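Local coordinates for oxidoreductase, Gfo/Idh/MocA family (Vibrio cholerae, PDB 1XEA) that probably uses a nicotinamide dinucleotide bound by its Rossmann domain for an oxidation-reduction reaction, at the interface of chains A and B and the interface of chains A and C. Sequence-based numbering; all coordinates share one arbitrary frame. Chains: chain A/B/C, Oxidoreductase, Gfo/Idh/MocA family.

Contact 1: the interface of chains A and B. Residues chain A 187, 189, 203, 212; chain B 187, 189, 203, 210.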
loop_
_atom_site.group_PDB
_atom_site.type_symbol
_atom_site.label_atom_id
_atom_site.label_comp_id
_atom_site.label_asym_id
_atom_site.label_seq_id
_atom_site.Cartn_x
_atom_site.Cartn_y
_atom_site.Cartn_z
ATOM N N HIS A 187 -20.627 -25.332 2.528
ATOM C CA HIS A 187 -21.569 -24.222 2.474
ATOM C C HIS A 187 -21.461 -23.483 1.149
ATOM O O HIS A 187 -20.488 -22.780 0.887
ATOM C CB HIS A 187 -21.309 -23.259 3.622
ATOM C CG HIS A 187 -22.414 -22.277 3.847
ATOM N ND1 HIS A 187 -22.232 -20.913 3.746
ATOM C CD2 HIS A 187 -23.710 -22.460 4.197
ATOM C CE1 HIS A 187 -23.368 -20.300 4.028
ATOM N NE2 HIS A 187 -24.280 -21.215 4.305
ATOM N N THR A 189 -22.895 -20.692 -1.534
ATOM C CA THR A 189 -23.635 -19.436 -1.556
ATOM C C THR A 189 -23.450 -18.805 -2.921
ATOM O O THR A 189 -22.384 -18.923 -3.511
ATOM C CB THR A 189 -23.094 -18.465 -0.499
ATOM O OG1 THR A 189 -23.376 -18.977 0.805
ATOM C CG2 THR A 189 -23.731 -17.103 -0.645
ATOM N N GLN A 203 -17.413 -22.813 0.492
ATOM C CA GLN A 203 -16.569 -22.919 1.668
ATOM C C GLN A 203 -16.910 -24.158 2.501
ATOM O O GLN A 203 -18.080 -24.456 2.734
ATOM C CB GLN A 203 -16.741 -21.640 2.496
ATOM C CG GLN A 203 -16.635 -21.828 3.990
ATOM C CD GLN A 203 -16.698 -20.522 4.761
ATOM O OE1 GLN A 203 -16.881 -20.529 5.978
ATOM N NE2 GLN A 203 -16.536 -19.395 4.063
ATOM N N HIS A 212 -11.824 -22.066 1.288
ATOM C CA HIS A 212 -12.814 -21.133 0.754
ATOM C C HIS A 212 -12.478 -20.606 -0.636
ATOM O O HIS A 212 -11.407 -20.034 -0.856
ATOM C CB HIS A 212 -12.969 -19.955 1.724
ATOM C CG HIS A 212 -14.049 -18.982 1.349
ATOM N ND1 HIS A 212 -14.266 -17.810 2.044
ATOM C CD2 HIS A 212 -14.981 -19.010 0.366
ATOM C CE1 HIS A 212 -15.283 -17.159 1.507
ATOM N NE2 HIS A 212 -15.734 -17.867 0.486
ATOM N N HIS B 187 -23.947 -20.605 8.633
ATOM C CA HIS B 187 -22.788 -21.499 8.607
ATOM C C HIS B 187 -21.749 -21.067 9.644
ATOM O O HIS B 187 -21.156 -20.000 9.537
ATOM C CB HIS B 187 -22.152 -21.517 7.215
ATOM C CG HIS B 187 -21.050 -22.522 7.066
ATOM N ND1 HIS B 187 -19.786 -22.182 6.632
ATOM C CD2 HIS B 187 -21.021 -23.857 7.294
ATOM C CE1 HIS B 187 -19.026 -23.263 6.598
ATOM N NE2 HIS B 187 -19.752 -24.294 6.994
ATOM N N THR B 189 -18.208 -22.032 11.683
ATOM C CA THR B 189 -17.013 -22.855 11.719
ATOM C C THR B 189 -16.114 -22.237 12.765
ATOM O O THR B 189 -16.296 -21.072 13.121
ATOM C CB THR B 189 -16.293 -22.853 10.367
ATOM O OG1 THR B 189 -15.839 -21.531 10.063
ATOM C CG2 THR B 189 -17.230 -23.321 9.269
ATOM N N GLN B 203 -21.272 -17.084 9.000
ATOM C CA GLN B 203 -21.664 -16.660 7.672
ATOM C C GLN B 203 -23.063 -17.141 7.328
ATOM O O GLN B 203 -23.416 -18.294 7.588
ATOM C CB GLN B 203 -20.669 -17.234 6.679
ATOM C CG GLN B 203 -20.795 -16.715 5.283
ATOM C CD GLN B 203 -19.765 -17.347 4.370
ATOM O OE1 GLN B 203 -19.798 -18.560 4.147
ATOM N NE2 GLN B 203 -18.836 -16.538 3.846
ATOM N N LEU B 210 -24.842 -11.483 1.305
ATOM C CA LEU B 210 -24.043 -12.450 2.044
ATOM C C LEU B 210 -23.296 -11.720 3.159
ATOM O O LEU B 210 -22.372 -10.951 2.892
ATOM C CB LEU B 210 -23.037 -13.137 1.117
ATOM C CG LEU B 210 -22.004 -14.020 1.825
ATOM C CD1 LEU B 210 -22.702 -15.117 2.623
ATOM C CD2 LEU B 210 -21.059 -14.623 0.805
#
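A:His187 and B:His187 stack across the two-fold interface of this Gfo/Idh/MocA oxidoreductase, where the C-terminal beta-sheets of the two subunits meet. CB of A:His187 lies over the centre of the B:His187 ring, 3.5 Å from its CG. CG comes next and touches both CB and CG of the partner histidine. ND1 of A:His187 gives a weak hydrogen bond to the side-chain oxygen OE1 of B:Gln203 at 3.4 Å. CD2, CE1 and NE2 share a reciprocal contact: B:His187 CB stands 3.3 Å above the plane of the A:His187 ring. The two planes are within 8° of parallel, and the side chains run past each other in opposite directions. CG of A:His187 lies anti to its backbone N (chi1 -166°), which carries the imidazole out to chain B. The extended chain of B:Gln203 brings its amide close to that of A:Gln203, the planes turned 45° apart. A:Gln203 also sets its amide carbon CD at the edge of the B:His187 ring, while its NE2 lies over one face of A:His212 within its own chain. Beside this polar cluster, A:Thr189 CG2 rests 3.9 Å from B:Leu210 CD2.

Contact 2: the interface of chains A and B. Residues chain A 145, 205, 208, 231; chain B 190-191.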
loop_
_atom_site.group_PDB
_atom_site.type_symbol
_atom_site.label_atom_id
_atom_site.label_comp_id
_atom_site.label_asym_id
_atom_site.label_seq_id
_atom_site.Cartn_x
_atom_site.Cartn_y
_atom_site.Cartn_z
ATOM N N ARG A 145 -4.601 -23.296 8.872
ATOM C CA ARG A 145 -5.814 -23.189 9.670
ATOM C C ARG A 145 -6.927 -22.625 8.798
ATOM O O ARG A 145 -8.102 -22.700 9.145
ATOM C CB ARG A 145 -5.595 -22.294 10.892
ATOM C CG ARG A 145 -4.608 -22.864 11.890
ATOM C CD ARG A 145 -5.107 -24.179 12.463
ATOM N NE ARG A 145 -4.033 -24.956 13.086
ATOM C CZ ARG A 145 -3.612 -26.141 12.647
ATOM N NH1 ARG A 145 -4.180 -26.690 11.577
ATOM N NH2 ARG A 145 -2.626 -26.777 13.279
ATOM N N GLN A 205 -15.049 -27.118 5.696
ATOM C CA GLN A 205 -13.969 -27.361 6.637
ATOM C C GLN A 205 -13.524 -28.829 6.685
ATOM O O GLN A 205 -14.343 -29.726 6.859
ATOM C CB GLN A 205 -14.398 -26.863 8.022
ATOM C CG GLN A 205 -13.368 -27.072 9.115
ATOM C CD GLN A 205 -13.267 -25.896 10.081
ATOM O OE1 GLN A 205 -14.261 -25.229 10.388
ATOM N NE2 GLN A 205 -12.061 -25.649 10.578
ATOM N N ASP A 208 -8.832 -29.382 10.690
ATOM C CA ASP A 208 -8.581 -28.095 11.309
ATOM C C ASP A 208 -8.306 -27.038 10.261
ATOM O O ASP A 208 -7.721 -25.996 10.553
ATOM C CB ASP A 208 -7.387 -28.191 12.258
ATOM C CG ASP A 208 -7.557 -29.276 13.294
ATOM O OD1 ASP A 208 -8.596 -29.284 13.987
ATOM O OD2 ASP A 208 -6.651 -30.124 13.411
ATOM N N ASP A 231 -1.148 -20.849 12.679
ATOM C CA ASP A 231 -1.267 -20.358 14.038
ATOM C C ASP A 231 -0.318 -19.186 14.201
ATOM O O ASP A 231 0.885 -19.325 14.023
ATOM C CB ASP A 231 -0.966 -21.460 15.060
ATOM C CG ASP A 231 -2.054 -22.531 15.099
ATOM O OD1 ASP A 231 -3.260 -22.171 15.227
ATOM O OD2 ASP A 231 -1.701 -23.734 15.002
ATOM N N TYR B 190 -15.152 -23.002 13.262
ATOM C CA TYR B 190 -14.246 -22.478 14.270
ATOM C C TYR B 190 -13.067 -23.400 14.492
ATOM O O TYR B 190 -12.975 -24.470 13.897
ATOM C CB TYR B 190 -14.986 -22.239 15.587
ATOM C CG TYR B 190 -15.603 -23.467 16.181
ATOM C CD1 TYR B 190 -14.825 -24.393 16.863
ATOM C CD2 TYR B 190 -16.959 -23.728 16.023
ATOM C CE1 TYR B 190 -15.372 -25.556 17.371
ATOM C CE2 TYR B 190 -17.526 -24.892 16.527
ATOM C CZ TYR B 190 -16.723 -25.809 17.202
ATOM O OH TYR B 190 -17.272 -26.981 17.698
ATOM N N HIS B 191 -12.157 -22.969 15.343
ATOM C CA HIS B 191 -10.990 -23.756 15.620
ATOM C C HIS B 191 -10.566 -23.525 17.055
ATOM O O HIS B 191 -10.554 -22.388 17.529
ATOM C CB HIS B 191 -9.865 -23.367 14.666
ATOM C CG HIS B 191 -8.593 -24.111 14.912
ATOM N ND1 HIS B 191 -8.480 -25.472 14.721
ATOM C CD2 HIS B 191 -7.393 -23.697 15.383
ATOM C CE1 HIS B 191 -7.266 -25.863 15.068
ATOM N NE2 HIS B 191 -6.587 -24.806 15.475
#
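The imidazole of B:His191 meets A:Arg145 on one face and A:Asp208 at its edge in a mixed polar and van der Waals patch of the two-fold A/B interface. CD of A:Arg145 lies over the ring, displaced toward its rim, and is 3.4 Å from B:His191 NE2. The adjoining guanidinium is tilted 34° from the ring; the contact is made by CD of A:Arg145, with A:Arg145 NE beside it, 3.5 Å from B:His191 NE2. A:Asp208 contributes its CB, 3.7 Å from B:His191 CE1, and sets carboxylate oxygen OD1 in plane at the ring edge. With its CG anti to the backbone N (chi1 178°), B:His191 reaches outward from strand 186-193 to these partners. On the neighbouring residue, the backbone carbonyl O of B:Tyr190 faces A:Gln205 NE2 at 3.6 Å, a looser polar approach. The second shell is A:Asp231, whose OD2 takes a hydrogen bond and salt bridge from A:Arg145 NE at 3.3 Å. OD2 is approached from above the carboxylate plane, and the bond restrains the arginine, whose chain is already bent at chi2 (-62°). The nearby carboxylates could stabilise a protonated B:His191, although the arginine would act against this. The other carboxylate oxygen of A:Asp231, OD1, stands 4.3 Å from B:His191 NE2.

Contact 3: the interface of chains A and C. Residues chain A 23, 47, 49; chain C 48.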
loop_
_atom_site.group_PDB
_atom_site.type_symbol
_atom_site.label_atom_id
_atom_site.label_comp_id
_atom_site.label_asym_id
_atom_site.label_seq_id
_atom_site.Cartn_x
_atom_site.Cartn_y
_atom_site.Cartn_z
ATOM N N ALA A 23 7.986 -22.933 -26.926
ATOM C CA ALA A 23 8.861 -22.593 -28.052
ATOM C C ALA A 23 10.216 -22.090 -27.577
ATOM O O ALA A 23 11.142 -21.925 -28.364
ATOM C CB ALA A 23 8.196 -21.546 -28.922
ATOM N N TYR A 47 7.258 -18.830 -34.596
ATOM C CA TYR A 47 8.078 -19.574 -33.655
ATOM C C TYR A 47 8.998 -20.574 -34.330
ATOM O O TYR A 47 9.486 -21.510 -33.696
ATOM C CB TYR A 47 7.192 -20.278 -32.628
ATOM C CG TYR A 47 6.396 -19.310 -31.790
ATOM C CD1 TYR A 47 5.084 -18.965 -32.136
ATOM C CD2 TYR A 47 6.970 -18.700 -30.674
ATOM C CE1 TYR A 47 4.364 -18.034 -31.386
ATOM C CE2 TYR A 47 6.264 -17.772 -29.922
ATOM C CZ TYR A 47 4.964 -17.442 -30.279
ATOM O OH TYR A 47 4.269 -16.532 -29.521
ATOM N N VAL A 49 8.908 -23.340 -36.538
ATOM C CA VAL A 49 8.673 -24.768 -36.340
ATOM C C VAL A 49 8.410 -25.412 -37.685
ATOM O O VAL A 49 7.696 -24.857 -38.518
ATOM C CB VAL A 49 7.456 -25.043 -35.437
ATOM C CG1 VAL A 49 7.654 -24.387 -34.083
ATOM C CG2 VAL A 49 6.195 -24.543 -36.103
ATOM N N ARG C 48 16.041 -21.564 -32.250
ATOM C CA ARG C 48 16.106 -21.969 -33.648
ATOM C C ARG C 48 16.688 -20.879 -34.544
ATOM O O ARG C 48 15.971 -20.162 -35.236
ATOM C CB ARG C 48 14.716 -22.403 -34.134
ATOM C CG ARG C 48 14.553 -23.929 -34.214
ATOM C CD ARG C 48 13.161 -24.379 -33.801
ATOM N NE ARG C 48 12.991 -24.315 -32.357
ATOM C CZ ARG C 48 11.937 -23.783 -31.747
ATOM N NH1 ARG C 48 10.949 -23.263 -32.460
ATOM N NH2 ARG C 48 11.875 -23.763 -30.420
#
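C:Arg48 points its guanidinium at the backbone carbonyls of A:Ala23 and A:Tyr47, one terminal nitrogen facing each, in a small polar patch between two Rossmann domains. NH2 of C:Arg48 gives a weak hydrogen bond to A:Ala23 O at 2.9 Å, with an angle of only 126° at the hydrogen. NH1 is placed close to A:Tyr47 O, but its N-H is directed away, so this pair is a doubtful polar approach at the resolution of the model. The arginine chain bends at chi2 and again at chi3 (-75°), swinging the guanidinium round to put both terminal nitrogens toward chain A. A:Val49 meets the same group obliquely through one methyl, CG1, which lies 3.8 Å from C:Arg48 NH1. The side chain of A:Tyr47 takes another course: its ring turns back into its own subunit, with A:Tyr47 CD2 3.6 Å from A:Ala23 CB. The residue therefore offers its carbonyl, rather than its phenol, to the partner, while the ring packs beside the other loop that supplies an acceptor. A:Ala23 directly follows helix 12-22, and A:Tyr47 directly follows helix 37-46. Carbonyls at helix C-termini carry partial negative charge, which could help to attract the arginine. The patch thus lies at the trailing ends of two helices of the Rossmann domain, away from the glycine-rich loop that leads into helix 12-22.

Contact 4: the interface of chains A and B. Residues chain A 219-221, 225; chain B 229, 234, 246.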
loop_
_atom_site.group_PDB
_atom_site.type_symbol
_atom_site.label_atom_id
_atom_site.label_comp_id
_atom_site.label_asym_id
_atom_site.label_seq_id
_atom_site.Cartn_x
_atom_site.Cartn_y
_atom_site.Cartn_z
ATOM N N PHE A 219 -17.722 -7.698 -9.513
ATOM C CA PHE A 219 -16.988 -6.962 -8.485
ATOM C C PHE A 219 -16.597 -5.579 -9.019
ATOM O O PHE A 219 -16.608 -5.345 -10.228
ATOM C CB PHE A 219 -15.733 -7.762 -8.105
ATOM C CG PHE A 219 -15.150 -7.412 -6.761
ATOM C CD1 PHE A 219 -15.891 -7.592 -5.595
ATOM C CD2 PHE A 219 -13.840 -6.958 -6.657
ATOM C CE1 PHE A 219 -15.331 -7.342 -4.346
ATOM C CE2 PHE A 219 -13.273 -6.706 -5.412
ATOM C CZ PHE A 219 -14.022 -6.896 -4.252
ATOM N N GLY A 220 -16.244 -4.674 -8.116
ATOM C CA GLY A 220 -15.859 -3.337 -8.532
ATOM C C GLY A 220 -14.591 -3.290 -9.366
ATOM O O GLY A 220 -14.318 -2.301 -10.056
ATOM N N ILE A 221 -13.809 -4.365 -9.320
ATOM C CA ILE A 221 -12.553 -4.435 -10.071
ATOM C C ILE A 221 -12.134 -5.891 -10.279
ATOM O O ILE A 221 -12.586 -6.787 -9.567
ATOM C CB ILE A 221 -11.419 -3.673 -9.322
ATOM C CG1 ILE A 221 -10.253 -3.366 -10.267
ATOM C CG2 ILE A 221 -10.895 -4.506 -8.175
ATOM C CD1 ILE A 221 -9.270 -2.367 -9.688
ATOM N N HIS A 225 -7.087 -12.332 -4.893
ATOM C CA HIS A 225 -6.421 -12.283 -3.607
ATOM C C HIS A 225 -6.378 -13.627 -2.924
ATOM O O HIS A 225 -7.393 -14.313 -2.835
ATOM C CB HIS A 225 -7.146 -11.306 -2.692
ATOM C CG HIS A 225 -7.169 -9.904 -3.205
ATOM N ND1 HIS A 225 -7.977 -8.931 -2.659
ATOM C CD2 HIS A 225 -6.466 -9.302 -4.195
ATOM C CE1 HIS A 225 -7.771 -7.787 -3.289
ATOM N NE2 HIS A 225 -6.859 -7.985 -4.225
ATOM N N SER B 229 -19.363 -5.496 -0.992
ATOM C CA SER B 229 -19.536 -5.456 -2.440
ATOM C C SER B 229 -20.973 -5.247 -2.897
ATOM O O SER B 229 -21.899 -5.872 -2.393
ATOM C CB SER B 229 -18.976 -6.722 -3.094
ATOM O OG SER B 229 -19.755 -7.866 -2.802
ATOM N N ALA B 234 -17.208 -2.106 -5.087
ATOM C CA ALA B 234 -16.722 -2.684 -3.834
ATOM C C ALA B 234 -15.801 -1.744 -3.049
ATOM O O ALA B 234 -15.174 -0.837 -3.610
ATOM C CB ALA B 234 -16.012 -3.991 -4.109
ATOM N N TRP B 246 -13.263 0.348 -5.243
ATOM C CA TRP B 246 -13.177 -0.290 -6.557
ATOM C C TRP B 246 -14.468 -0.050 -7.333
ATOM O O TRP B 246 -15.550 -0.492 -6.942
ATOM C CB TRP B 246 -12.912 -1.792 -6.405
ATOM C CG TRP B 246 -11.601 -2.114 -5.769
ATOM C CD1 TRP B 246 -10.364 -1.721 -6.194
ATOM C CD2 TRP B 246 -11.388 -2.946 -4.622
ATOM N NE1 TRP B 246 -9.392 -2.260 -5.385
ATOM C CE2 TRP B 246 -9.993 -3.013 -4.409
ATOM C CE3 TRP B 246 -12.241 -3.638 -3.750
ATOM C CZ2 TRP B 246 -9.426 -3.758 -3.358
ATOM C CZ3 TRP B 246 -11.680 -4.380 -2.703
ATOM C CH2 TRP B 246 -10.283 -4.428 -2.516
#
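The ring of A:Phe219 receives the methyl CB of B:Ala234 over one face, 3.7 Å from the ring centroid and displaced toward the rim. In the plane of that ring, at its edge, lies the backbone O of A:Ile221. The indole of B:Trp246 is covered on one face by A:Ile221 CG2, 3.6 Å from the centroid of the five-membered ring, and has B:Ala234 CB at its edge. The two aromatics meet where A:Phe219 CE2 touches the benzo half of the indole, 3.6 Å from B:Trp246 CE3. Phenyl and isoleucine methyl thus divide the tryptophan between them. A first torsion of -159° turns the phenyl ring of A:Phe219 away from its own backbone N and onto B:Ala234 and CB of B:Ser229. B:Trp246 has CG beside its backbone N (chi1 -64°), and its CB packs 3.9 Å from A:Gly220 CA. The loop backbone thus runs close to the start of the indole side chain. More distantly, A:His225 turns its CE1 toward the far end of the indole. The patch is a largely apolar clasp, in which the loop ahead of strand 223-230 in one subunit grips strands 233-237 and 242-247 of the other, helping to join the two sheets.

Contacts 1, 2 and 4 belong to one A/B interface. The centres of the C-alpha atoms of contact 1 and contact 2 lie about 14 Å apart, those of contact 1 and contact 4 about 19 Å, and those of contact 2 and contact 4 about 27 Å. Contacts 1 and 2 share strands 186-193 and 196-206, while contact 4 extends the same pairing to strands 223-230, 233-237 and 242-247. Contact 3, centred 40 to 49 Å from the others, is one small patch of the A/C interface, between Rossmann-domain loops. The structure alone does not show that the deposited four-chain assembly is the functional oligomer.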